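Local atomic coordinates of SCO family protein (Aquifex aeolicus, PDB entry 3ME7), a protein that probably binds copper and takes part in electron transfer, as a membrane-linked member of the SCO1/2 family whose thioredoxin-like domain is described here. Residues Y37-A43 and D123-N128; F70-P74 and L106-L110; L46-L51 and G145-N149. All coordinates share one frame. Where two conformers were deposited one is given. Numbering follows the deposited sequence.

Interaction 1 (Y37-A43 and D123-N128)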
ATOM      1  N   TYR A  37       0.334  10.767   0.856  1.00  9.54           N
ATOM      2  CA  TYR A  37       1.318  11.689   0.272  1.00 10.76           C
ATOM      3  C   TYR A  37       2.181  12.276   1.380  1.00 11.66           C
ATOM      4  O   TYR A  37       1.760  12.299   2.529  1.00 11.41           O
ATOM      5  CB  TYR A  37       0.702  12.773  -0.628  1.00 11.94           C
ATOM      6  CG  TYR A  37      -0.313  13.694   0.007  1.00 13.89           C
ATOM      7  CD1 TYR A  37      -1.599  13.251   0.315  1.00 13.78           C
ATOM      8  CD2 TYR A  37      -0.008  15.033   0.233  1.00 13.18           C
ATOM      9  CE1 TYR A  37      -2.533  14.101   0.845  1.00 15.25           C
ATOM     10  CE2 TYR A  37      -0.946  15.895   0.779  1.00 15.19           C
ATOM     11  CZ  TYR A  37      -2.199  15.421   1.084  1.00 14.00           C
ATOM     12  OH  TYR A  37      -3.134  16.267   1.632  1.00 17.37           O
ATOM     13  N   THR A  38       3.395  12.699   1.041  1.00 12.83           N
ATOM     14  CA  THR A  38       4.415  12.903   2.085  1.00 14.05           C
ATOM     15  C   THR A  38       4.203  14.171   2.895  1.00 15.44           C
ATOM     16  O   THR A  38       4.646  14.253   4.040  1.00 17.35           O
ATOM     17  CB  THR A  38       5.885  12.785   1.577  1.00 15.21           C
ATOM     18  OG1 THR A  38       6.225  13.900   0.745  1.00 17.39           O
ATOM     19  CG2 THR A  38       6.114  11.467   0.835  1.00 17.29           C
ATOM     20  N   HIS A  39       3.513  15.144   2.305  1.00 14.55           N
ATOM     21  CA  HIS A  39       3.213  16.386   3.008  1.00 16.25           C
ATOM     22  C   HIS A  39       1.829  16.354   3.646  1.00 17.02           C
ATOM     23  O   HIS A  39       1.329  17.370   4.100  1.00 18.53           O
ATOM     24  CB  HIS A  39       3.358  17.581   2.070  1.00 17.98           C
ATOM     25  CG  HIS A  39       4.760  17.815   1.615  1.00 20.43           C
ATOM     26  ND1 HIS A  39       5.705  18.428   2.411  1.00 20.03           N
ATOM     27  CD2 HIS A  39       5.376  17.537   0.442  1.00 19.64           C
ATOM     28  CE1 HIS A  39       6.849  18.504   1.751  1.00 20.35           C
ATOM     29  NE2 HIS A  39       6.675  17.972   0.552  1.00 20.62           N
ATOM     30  N   CYS A  40       1.229  15.165   3.705  1.00 16.83           N
ATOM     31  CA  CYS A  40      -0.122  14.969   4.229  1.00 17.83           C
ATOM     32  C   CYS A  40      -0.092  15.000   5.762  1.00 19.51           C
ATOM     33  O   CYS A  40       0.441  14.093   6.405  1.00 20.37           O
ATOM     34  CB  CYS A  40      -0.619  13.625   3.706  1.00 17.46           C
ATOM     35  SG  CYS A  40      -2.273  12.980   4.104  1.00 21.99           S
ATOM     36  N   ARG A  41      -0.651  16.051   6.346  1.00 19.95           N
ATOM     37  CA  ARG A  41      -0.646  16.162   7.808  1.00 20.83           C
ATOM     38  C   ARG A  41      -1.962  15.778   8.479  1.00 19.49           C
ATOM     39  O   ARG A  41      -2.057  15.791   9.709  1.00 19.37           O
ATOM     40  CB  ARG A  41      -0.182  17.549   8.253  1.00 22.62           C
ATOM     41  CG  ARG A  41       1.338  17.668   8.264  1.00 35.53           C
ATOM     42  CD  ARG A  41       1.806  19.012   8.747  1.00 25.45           C
ATOM     43  NE  ARG A  41       1.287  20.105   7.920  1.00 35.77           N
ATOM     44  CZ  ARG A  41       0.506  21.089   8.366  1.00 27.23           C
ATOM     45  NH1 ARG A  41       0.144  21.146   9.644  1.00 35.95           N
ATOM     46  NH2 ARG A  41       0.090  22.031   7.530  1.00 35.79           N
ATOM     47  N   ALA A  42      -2.961  15.422   7.676  1.00 18.55           N
ATOM     48  CA  ALA A  42      -4.289  15.104   8.210  1.00 18.57           C
ATOM     49  C   ALA A  42      -4.534  13.600   8.345  1.00 18.19           C
ATOM     50  O   ALA A  42      -4.285  13.017   9.400  1.00 18.75           O
ATOM     51  CB  ALA A  42      -5.390  15.783   7.365  1.00 18.75           C
ATOM     52  N   ALA A  43      -5.008  12.963   7.281  1.00 17.18           N
ATOM     53  CA  ALA A  43      -5.392  11.561   7.359  1.00 16.37           C
ATOM     54  C   ALA A  43      -4.195  10.624   7.325  1.00 15.56           C
ATOM     55  O   ALA A  43      -4.214   9.576   7.991  1.00 15.03           O
ATOM     56  CB  ALA A  43      -6.378  11.198   6.244  1.00 16.70           C
ATOM     57  N   ASP A 123      -3.726  21.071  -0.183  1.00 23.82           N
ATOM     58  CA  ASP A 123      -3.717  19.642   0.087  0.50 22.09           C
ATOM     59  C   ASP A 123      -4.639  18.904  -0.866  1.00 20.27           C
ATOM     60  O   ASP A 123      -5.177  19.501  -1.810  1.00 20.07           O
ATOM     61  CB  ASP A 123      -4.101  19.374   1.540  0.50 22.15           C
ATOM     62  CG  ASP A 123      -2.981  19.707   2.494  0.50 31.85           C
ATOM     63  OD1 ASP A 123      -1.988  18.943   2.549  0.50 21.99           O
ATOM     64  OD2 ASP A 123      -3.089  20.742   3.174  0.50 21.98           O
ATOM     65  N   PHE A 124      -4.807  17.616  -0.621  1.00 16.97           N
ATOM     66  CA  PHE A 124      -5.654  16.783  -1.442  1.00 15.03           C
ATOM     67  C   PHE A 124      -6.821  16.245  -0.628  1.00 14.30           C
ATOM     68  O   PHE A 124      -6.689  16.019   0.575  1.00 14.84           O
ATOM     69  CB  PHE A 124      -4.849  15.611  -1.990  1.00 14.81           C
ATOM     70  CG  PHE A 124      -3.793  16.002  -2.986  1.00 15.10           C
ATOM     71  CD1 PHE A 124      -4.125  16.706  -4.147  1.00 14.76           C
ATOM     72  CD2 PHE A 124      -2.466  15.639  -2.777  1.00 15.70           C
ATOM     73  CE1 PHE A 124      -3.139  17.056  -5.086  1.00 15.44           C
ATOM     74  CE2 PHE A 124      -1.478  15.978  -3.700  1.00 15.65           C
ATOM     75  CZ  PHE A 124      -1.818  16.691  -4.852  1.00 15.62           C
ATOM     76  N   ILE A 125      -7.959  16.062  -1.293  1.00 11.73           N
ATOM     77  CA  ILE A 125      -9.087  15.291  -0.761  1.00 11.30           C
ATOM     78  C   ILE A 125      -8.960  13.913  -1.406  1.00 10.76           C
ATOM     79  O   ILE A 125      -8.766  13.818  -2.615  1.00 10.73           O
ATOM     80  CB  ILE A 125     -10.426  15.958  -1.143  1.00 11.72           C
ATOM     81  CG1 ILE A 125     -10.649  17.212  -0.298  1.00 13.89           C
ATOM     82  CG2 ILE A 125     -11.616  14.998  -0.955  1.00 13.01           C
ATOM     83  CD1 ILE A 125     -11.769  18.087  -0.807  1.00 13.23           C
ATOM     84  N   HIS A 126      -9.037  12.855  -0.598  1.00  9.84           N
ATOM     85  CA  HIS A 126      -8.763  11.503  -1.071  1.00 11.33           C
ATOM     86  C   HIS A 126      -9.394  10.489  -0.113  1.00 11.18           C
ATOM     87  O   HIS A 126      -9.686  10.824   1.039  1.00 10.86           O
ATOM     88  CB  HIS A 126      -7.233  11.270  -1.154  1.00 12.41           C
ATOM     89  CG  HIS A 126      -6.545  11.369   0.170  1.00 14.77           C
ATOM     90  ND1 HIS A 126      -6.354  10.272   0.983  1.00 13.57           N
ATOM     91  CD2 HIS A 126      -6.041  12.428   0.845  1.00 13.44           C
ATOM     92  CE1 HIS A 126      -5.753  10.650   2.096  1.00 14.40           C
ATOM     93  NE2 HIS A 126      -5.559  11.956   2.042  1.00 15.41           N
ATOM     94  N   PRO A 127      -9.643   9.260  -0.600  1.00 11.99           N
ATOM     95  CA  PRO A 127     -10.057   8.192   0.318  1.00 12.06           C
ATOM     96  C   PRO A 127      -8.954   7.707   1.243  1.00 10.58           C
ATOM     97  O   PRO A 127      -7.749   7.823   0.941  1.00 10.09           O
ATOM     98  CB  PRO A 127     -10.497   7.051  -0.612  1.00 13.88           C
ATOM     99  CG  PRO A 127      -9.868   7.332  -1.917  1.00 20.56           C
ATOM    100  CD  PRO A 127      -9.557   8.801  -2.001  1.00 13.64           C
ATOM    101  N   ASN A 128      -9.389   7.152   2.361  1.00  8.96           N
ATOM    102  CA  ASN A 128      -8.503   6.463   3.302  1.00  8.83           C
ATOM    103  C   ASN A 128      -8.626   4.979   3.060  1.00  8.58           C
ATOM    104  O   ASN A 128      -9.633   4.383   3.409  1.00  9.07           O
ATOM    105  CB  ASN A 128      -8.891   6.804   4.748  1.00  9.86           C
ATOM    106  CG  ASN A 128      -8.861   8.304   5.016  1.00 10.86           C
ATOM    107  OD1 ASN A 128      -7.926   9.003   4.623  1.00 11.66           O
ATOM    108  ND2 ASN A 128      -9.884   8.808   5.662  1.00  9.17           N
TER
HETATM  109  O   HOH W   1      -5.325  13.842   4.301  1.00 27.85           O
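Loop 37-43 meets strand 123-125 and the loop that follows it. The polar part centres on the phenol of Y37: its OH accepts a nearly straight hydrogen bond from the backbone N of F124 (3.1 Å), and it also lies 3.1 Å from OD1 of D123. A water bridges the segments further on, accepting from A43 N (3.1 Å) and hydrogen-bonding to H126 NE2 (3.0 Å). H126 ND1 is held by its own segment, donating to P127 O at 2.8 Å, which turns NE2 toward the cysteine loop. Among the rings, F124 presents its edge to the face of Y37 in a T-shaped pair, centroids 5.0 Å apart and planes at 73°; H126 lies at the edge of Y37, with CD2 3.9 Å from Y37 CE1. F72 also packs on Y37 and H126. C40 SG comes within 4.0 Å of H126 NE2, yet it is tied up in a disulfide with C44. A type I turn, closed by C40 N to Y37 O (3.1 Å), presents this cysteine. Two cysteines in a CXXXC motif plus a histidine distant in sequence are the hallmark of the SCO copper site, here in the oxidised, disulfide form; C40, C44 and H126 are its predicted ligands.

Interaction 2 (F70-P74 and L106-L110)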
ATOM      1  N   PHE A  70       2.997   3.956  -0.466  1.00  7.88           N
ATOM      2  CA  PHE A  70       3.382   4.678  -1.676  1.00  9.38           C
ATOM      3  C   PHE A  70       2.758   6.052  -1.738  1.00  8.22           C
ATOM      4  O   PHE A  70       1.634   6.257  -1.268  1.00  8.19           O
ATOM      5  CB  PHE A  70       3.090   3.881  -2.946  1.00 11.34           C
ATOM      6  CG  PHE A  70       1.666   3.889  -3.355  1.00 12.96           C
ATOM      7  CD1 PHE A  70       0.803   2.936  -2.874  1.00 13.47           C
ATOM      8  CD2 PHE A  70       1.196   4.825  -4.275  1.00 12.21           C
ATOM      9  CE1 PHE A  70      -0.527   2.912  -3.265  1.00 13.38           C
ATOM     10  CE2 PHE A  70      -0.128   4.820  -4.668  1.00 13.67           C
ATOM     11  CZ  PHE A  70      -0.998   3.858  -4.163  1.00 13.11           C
ATOM     12  N   THR A  71       3.508   6.998  -2.281  1.00  8.08           N
ATOM     13  CA  THR A  71       2.960   8.341  -2.460  1.00  8.47           C
ATOM     14  C   THR A  71       2.222   8.544  -3.786  1.00  9.18           C
ATOM     15  O   THR A  71       2.683   8.143  -4.846  1.00  9.75           O
ATOM     16  CB  THR A  71       4.004   9.452  -2.249  1.00  8.19           C
ATOM     17  OG1 THR A  71       3.369  10.709  -2.559  1.00 10.45           O
ATOM     18  CG2 THR A  71       5.199   9.255  -3.184  1.00 11.15           C
ATOM     19  N   PHE A  72       1.046   9.150  -3.692  1.00  8.43           N
ATOM     20  CA  PHE A  72       0.271   9.501  -4.887  1.00  9.70           C
ATOM     21  C   PHE A  72       0.428  10.932  -5.348  1.00 10.62           C
ATOM     22  O   PHE A  72      -0.220  11.345  -6.333  1.00 10.89           O
ATOM     23  CB  PHE A  72      -1.202   9.118  -4.753  1.00  9.63           C
ATOM     24  CG  PHE A  72      -1.931   9.822  -3.647  1.00 11.07           C
ATOM     25  CD1 PHE A  72      -2.435  11.117  -3.823  1.00 10.35           C
ATOM     26  CD2 PHE A  72      -2.166   9.160  -2.447  1.00 10.57           C
ATOM     27  CE1 PHE A  72      -3.168  11.763  -2.773  1.00 12.04           C
ATOM     28  CE2 PHE A  72      -2.876   9.773  -1.413  1.00 11.86           C
ATOM     29  CZ  PHE A  72      -3.364  11.058  -1.560  1.00 10.73           C
ATOM     30  N   ASP A  73       1.297  11.677  -4.671  1.00 10.98           N
ATOM     31  CA  ASP A  73       1.606  13.028  -5.103  1.00 12.38           C
ATOM     32  C   ASP A  73       2.745  12.969  -6.109  1.00 13.00           C
ATOM     33  O   ASP A  73       3.869  12.675  -5.730  1.00 13.26           O
ATOM     34  CB  ASP A  73       1.985  13.892  -3.906  1.00 13.57           C
ATOM     35  CG  ASP A  73       2.165  15.358  -4.272  1.00 18.64           C
ATOM     36  OD1 ASP A  73       2.274  15.673  -5.475  1.00 14.89           O
ATOM     37  OD2 ASP A  73       2.203  16.192  -3.345  1.00 15.75           O
ATOM     38  N   PRO A  74       2.462  13.267  -7.399  1.00 14.58           N
ATOM     39  CA  PRO A  74       3.525  13.123  -8.400  1.00 15.11           C
ATOM     40  C   PRO A  74       4.667  14.118  -8.272  1.00 15.28           C
ATOM     41  O   PRO A  74       5.669  13.966  -8.973  1.00 14.99           O
ATOM     42  CB  PRO A  74       2.799  13.297  -9.739  1.00 15.94           C
ATOM     43  CG  PRO A  74       1.592  14.014  -9.425  1.00 15.46           C
ATOM     44  CD  PRO A  74       1.198  13.718  -8.004  1.00 15.74           C
ATOM     45  N   LEU A 106       2.108   5.808 -11.916  1.00  7.93           N
ATOM     46  CA  LEU A 106       1.194   6.301 -10.897  1.00  9.92           C
ATOM     47  C   LEU A 106      -0.254   6.123 -11.294  1.00 11.47           C
ATOM     48  O   LEU A 106      -1.040   5.570 -10.496  1.00 11.20           O
ATOM     49  CB  LEU A 106       1.495   7.761 -10.554  1.00 11.31           C
ATOM     50  CG  LEU A 106       0.555   8.332  -9.480  1.00 13.76           C
ATOM     51  CD1 LEU A 106       0.581   7.520  -8.187  1.00 13.34           C
ATOM     52  CD2 LEU A 106       0.940   9.762  -9.237  1.00 13.33           C
ATOM     53  N   PHE A 107      -0.626   6.590 -12.495  1.00 12.21           N
ATOM     54  CA  PHE A 107      -2.007   6.469 -13.079  0.50 13.37           C
ATOM     55  C   PHE A 107      -2.501   5.067 -13.023  1.00 13.58           C
ATOM     56  O   PHE A 107      -3.642   4.774 -12.660  1.00 14.91           O
ATOM     57  CB  PHE A 107      -2.032   6.851 -14.589  0.50 13.55           C
ATOM     58  CG  PHE A 107      -3.204   6.228 -15.387  0.50 14.12           C
ATOM     59  CD1 PHE A 107      -4.520   6.586 -15.113  0.50 14.09           C
ATOM     60  CD2 PHE A 107      -2.980   5.316 -16.416  0.50 13.60           C
ATOM     61  CE1 PHE A 107      -5.602   6.045 -15.828  0.50 14.56           C
ATOM     62  CE2 PHE A 107      -4.063   4.756 -17.145  0.50 14.34           C
ATOM     63  CZ  PHE A 107      -5.402   5.121 -16.843  0.50 13.58           C
ATOM     64  N   LYS A 108      -1.615   4.179 -13.504  1.00 12.86           N
ATOM     65  CA  LYS A 108      -1.917   2.746 -13.664  0.50 13.95           C
ATOM     66  C   LYS A 108      -2.212   2.123 -12.310  1.00 13.18           C
ATOM     67  O   LYS A 108      -3.163   1.353 -12.158  1.00 12.61           O
ATOM     68  CB  LYS A 108      -0.762   1.979 -14.331  0.50 15.86           C
ATOM     69  CG  LYS A 108      -0.770   1.993 -15.856  0.50 16.65           C
ATOM     70  CD  LYS A 108       0.595   1.615 -16.418  0.50 17.74           C
ATOM     71  CE  LYS A 108       0.885   0.123 -16.363  0.50 16.60           C
ATOM     72  NZ  LYS A 108       2.115  -0.210 -17.161  0.50 18.94           N
ATOM     73  N   LEU A 109      -1.408   2.481 -11.323  1.00 10.99           N
ATOM     74  CA  LEU A 109      -1.579   1.951  -9.991  1.00 10.01           C
ATOM     75  C   LEU A 109      -2.887   2.447  -9.369  1.00  8.23           C
ATOM     76  O   LEU A 109      -3.689   1.643  -8.873  1.00  7.69           O
ATOM     77  CB  LEU A 109      -0.374   2.340  -9.129  1.00 10.76           C
ATOM     78  CG  LEU A 109      -0.355   1.880  -7.672  1.00  9.52           C
ATOM     79  CD1 LEU A 109      -0.655   0.408  -7.565  1.00 11.69           C
ATOM     80  CD2 LEU A 109       0.992   2.240  -7.051  1.00 11.77           C
ATOM     81  N   LEU A 110      -3.126   3.756  -9.413  1.00  7.95           N
ATOM     82  CA  LEU A 110      -4.359   4.333  -8.841  1.00  8.80           C
ATOM     83  C   LEU A 110      -5.606   3.866  -9.593  1.00  8.86           C
ATOM     84  O   LEU A 110      -6.657   3.620  -8.987  1.00  9.32           O
ATOM     85  CB  LEU A 110      -4.273   5.865  -8.843  1.00  9.33           C
ATOM     86  CG  LEU A 110      -3.113   6.437  -8.023  1.00 10.18           C
ATOM     87  CD1 LEU A 110      -3.188   7.981  -8.082  1.00 10.53           C
ATOM     88  CD2 LEU A 110      -3.069   5.931  -6.557  1.00 10.27           C
TER
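F70, near the end of strand 66-71, puts its ring against the helix: L109 CD2 sits over one face as a CH-pi contact, 3.7 Å from the ring centroid and only 13° off the normal, while L110 CD2 meets the ring edge 3.7 Å from F70 CE2. At T71 the CA-to-CB bond points away from the helix, so only the backbone takes part, its O lying 4.0 Å from L106 CD1. The T71 hydroxyl works elsewhere, hydrogen-bonding to D76, and T71 OG1 accepts from D73 N (3.1 Å) in an ST turn that bends the chain as it leaves the sheet. At F72 the CB lies 4.0 Å from L110 CD1 and 4.2 Å from L106 CD1, and its O is 3.5 Å from L106 CD2; the ring itself leads away from the helix, to Y37, F115, F117 and H126. P74 closes the row, its CB 4.0 Å from L106 CD2. L106, L109 and L110 form one apolar helix face, the usual way a helix covers a sheet in an alpha/beta fold. Here helix 103-112 covers the end of a central strand of the thioredoxin-like sheet, with F72 linking this core to the predicted copper ligand H126.

Interaction 3 (L46-L51 and G145-N149)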
ATOM      1  N   LEU A  46      -2.563   9.446  10.424  1.00 12.86           N
ATOM      2  CA  LEU A  46      -3.472   8.531  11.118  1.00 13.07           C
ATOM      3  C   LEU A  46      -3.389   7.120  10.519  1.00 12.19           C
ATOM      4  O   LEU A  46      -3.259   6.140  11.247  1.00 12.48           O
ATOM      5  CB  LEU A  46      -4.908   9.067  11.114  1.00 13.43           C
ATOM      6  CG  LEU A  46      -5.093  10.476  11.699  1.00 13.13           C
ATOM      7  CD1 LEU A  46      -6.577  10.830  11.750  1.00 14.30           C
ATOM      8  CD2 LEU A  46      -4.469  10.550  13.090  1.00 14.36           C
ATOM      9  N   ILE A  47      -3.430   7.037   9.198  1.00 11.88           N
ATOM     10  CA  ILE A  47      -3.344   5.757   8.493  1.00 12.19           C
ATOM     11  C   ILE A  47      -2.036   5.041   8.825  1.00 11.98           C
ATOM     12  O   ILE A  47      -2.039   3.867   9.194  1.00 12.50           O
ATOM     13  CB  ILE A  47      -3.448   5.948   6.959  1.00 13.18           C
ATOM     14  CG1 ILE A  47      -4.859   6.438   6.588  1.00 14.28           C
ATOM     15  CG2 ILE A  47      -3.087   4.642   6.234  1.00 14.29           C
ATOM     16  CD1 ILE A  47      -4.984   7.012   5.172  1.00 13.05           C
ATOM     17  N   THR A  48      -0.925   5.771   8.724  1.00 10.96           N
ATOM     18  CA  THR A  48       0.389   5.152   8.905  1.00 10.03           C
ATOM     19  C   THR A  48       0.586   4.739  10.363  1.00 10.39           C
ATOM     20  O   THR A  48       1.065   3.642  10.635  1.00  9.66           O
ATOM     21  CB  THR A  48       1.508   6.068   8.392  1.00  9.93           C
ATOM     22  OG1 THR A  48       1.228   6.401   7.019  1.00 10.02           O
ATOM     23  CG2 THR A  48       2.840   5.364   8.454  1.00 10.12           C
ATOM     24  N   LYS A  49       0.195   5.609  11.299  1.00 11.25           N
ATOM     25  CA  LYS A  49       0.275   5.273  12.724  1.00 12.21           C
ATOM     26  C   LYS A  49      -0.616   4.076  13.047  1.00 12.00           C
ATOM     27  O   LYS A  49      -0.236   3.216  13.842  1.00 12.74           O
ATOM     28  CB  LYS A  49      -0.137   6.472  13.585  1.00 13.04           C
ATOM     29  CG  LYS A  49       0.876   7.596  13.574  1.00 15.13           C
ATOM     30  CD  LYS A  49       0.320   8.826  14.268  1.00 14.79           C
ATOM     31  CE  LYS A  49       1.356   9.937  14.263  1.00 16.70           C
ATOM     32  NZ  LYS A  49       0.935  11.025  15.160  1.00 16.99           N
ATOM     33  N   SER A  50      -1.800   4.022  12.434  1.00 12.49           N
ATOM     34  CA  SER A  50      -2.686   2.874  12.631  1.00 13.42           C
ATOM     35  C   SER A  50      -2.074   1.568  12.102  1.00 13.20           C
ATOM     36  O   SER A  50      -2.135   0.533  12.775  1.00 13.01           O
ATOM     37  CB  SER A  50      -4.062   3.136  12.025  1.00 13.76           C
ATOM     38  OG  SER A  50      -4.974   2.137  12.457  1.00 26.71           O
ATOM     39  N   LEU A  51      -1.487   1.613  10.906  1.00 12.03           N
ATOM     40  CA  LEU A  51      -0.728   0.476  10.367  1.00 11.72           C
ATOM     41  C   LEU A  51       0.427   0.059  11.246  1.00 11.64           C
ATOM     42  O   LEU A  51       0.647  -1.127  11.452  1.00 11.12           O
ATOM     43  CB  LEU A  51      -0.181   0.826   8.975  1.00 12.13           C
ATOM     44  CG  LEU A  51      -1.226   0.758   7.882  1.00 12.82           C
ATOM     45  CD1 LEU A  51      -0.549   1.176   6.575  1.00 12.92           C
ATOM     46  CD2 LEU A  51      -1.822  -0.659   7.743  1.00 11.72           C
ATOM     47  N   GLY A 145     -10.678   3.549   5.972  1.00 10.95           N
ATOM     48  CA  GLY A 145     -10.672   4.335   7.196  1.00 11.73           C
ATOM     49  C   GLY A 145      -9.297   4.472   7.800  1.00 13.02           C
ATOM     50  O   GLY A 145      -8.270   4.208   7.145  1.00 13.24           O
ATOM     51  N   VAL A 146      -9.278   4.915   9.049  1.00 14.77           N
ATOM     52  CA  VAL A 146      -8.023   5.228   9.732  1.00 16.95           C
ATOM     53  C   VAL A 146      -7.941   4.560  11.106  1.00 19.69           C
ATOM     54  O   VAL A 146      -6.962   4.766  11.825  1.00 21.14           O
ATOM     55  CB  VAL A 146      -7.800   6.761   9.882  1.00 16.61           C
ATOM     56  CG1 VAL A 146      -7.927   7.469   8.538  1.00 13.05           C
ATOM     57  CG2 VAL A 146      -8.782   7.367  10.873  1.00 12.06           C
ATOM     58  N   ASN A 147      -8.967   3.792  11.464  1.00 20.38           N
ATOM     59  CA  ASN A 147      -9.086   3.168  12.787  1.00 22.28           C
ATOM     60  C   ASN A 147      -9.153   1.653  12.625  1.00 22.06           C
ATOM     61  O   ASN A 147     -10.225   1.066  12.754  1.00 23.09           O
ATOM     62  CB  ASN A 147     -10.351   3.682  13.517  1.00 23.69           C
ATOM     63  CG  ASN A 147     -10.349   5.200  13.739  1.00 36.57           C
ATOM     64  OD1 ASN A 147      -9.379   5.764  14.250  1.00 25.65           O
ATOM     65  ND2 ASN A 147     -11.455   5.865  13.374  1.00 24.41           N
ATOM     66  N   TYR A 148      -8.010   1.034  12.323  1.00 21.10           N
ATOM     67  CA  TYR A 148      -7.975  -0.373  11.887  1.00 20.95           C
ATOM     68  C   TYR A 148      -8.149  -1.350  13.030  1.00 21.77           C
ATOM     69  O   TYR A 148      -7.665  -1.116  14.150  1.00 23.07           O
ATOM     70  CB  TYR A 148      -6.689  -0.683  11.100  1.00 20.76           C
ATOM     71  CG  TYR A 148      -6.459   0.247   9.932  1.00 24.31           C
ATOM     72  CD1 TYR A 148      -7.499   0.561   9.057  1.00 20.13           C
ATOM     73  CD2 TYR A 148      -5.203   0.803   9.684  1.00 20.27           C
ATOM     74  CE1 TYR A 148      -7.302   1.417   7.992  1.00 24.22           C
ATOM     75  CE2 TYR A 148      -4.998   1.674   8.619  1.00 24.35           C
ATOM     76  CZ  TYR A 148      -6.040   1.968   7.774  1.00 20.04           C
ATOM     77  OH  TYR A 148      -5.853   2.829   6.725  1.00 24.33           O
ATOM     78  N   ASN A 149      -8.876  -2.433  12.758  1.00 20.77           N
ATOM     79  CA  ASN A 149      -8.940  -3.526  13.705  1.00 19.77           C
ATOM     80  C   ASN A 149      -8.169  -4.738  13.200  1.00 17.59           C
ATOM     81  O   ASN A 149      -7.962  -4.926  12.003  1.00 18.15           O
ATOM     82  CB  ASN A 149     -10.374  -3.857  14.147  1.00 21.08           C
ATOM     83  CG  ASN A 149     -11.238  -4.380  13.023  1.00 19.48           C
ATOM     84  OD1 ASN A 149     -11.143  -5.544  12.633  1.00 22.22           O
ATOM     85  ND2 ASN A 149     -12.126  -3.531  12.526  1.00 22.45           N
TER
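G145 opens the loop that follows strand 139-144, with a positive phi of 97° and psi of -166° at which a CB would clash with the preceding carbonyl oxygen. Its own O lies 4.1 Å from I47 CG1 and accepts a weak hydrogen bond from Y148 OH (2.8 Å), so the tyrosine folds back over the start of its own loop. V146 comes closest to the helix by backbone, its CA 4.9 Å from that of I47. Its side chain fits against two residues of the helix: V146 CB is 3.9 Å from L46 CB, and V146 CG1 is 3.8 Å from I47 CG1. At N147 the CA-to-CB bond points away, and the chain swings past S50. Y148 then returns toward the helix. Its backbone N donates to S50 OG (3.2 Å, 165°), its ring carbon CD2 approaches the same OG to 3.1 Å, and CE2 packs 4.0 Å from L51 CG. The phenol end reaches I47, with Y148 OH 3.3 Å from I47 CG2, while F153 meets the ring edge-to-face. The CA-to-CB bond of N149 points away, and its side chain caps helix 150-160. The chemistry is thus a single well-formed hydrogen bond set among aliphatic and aromatic contacts: the S50 side chain ties the Y148 backbone N to helix 43-52, and the apolar groups on I47, L51 and V146 fill the space between them.

How the interactions relate
From the N terminus, the chain leaves strand 31-36 through the loop 37-43 and enters helix 43-52, so the first halves of interactions 1 and 3 follow almost directly. Segments 70-74 and 106-110 come next and close interaction 2, whose whole loop lies within those of both others. Segment 123-128 then closes interaction 1 and 145-149 closes interaction 3; these two loops cross. Interaction 1 touches both neighbours: Y37 CD1 packs 3.4 Å from F72 CZ, and N128 O lies 2.9 Å from G145 N, a probable hydrogen bond. Together they join helix 103-112, the central sheet, the cysteine loop and helix 43-52.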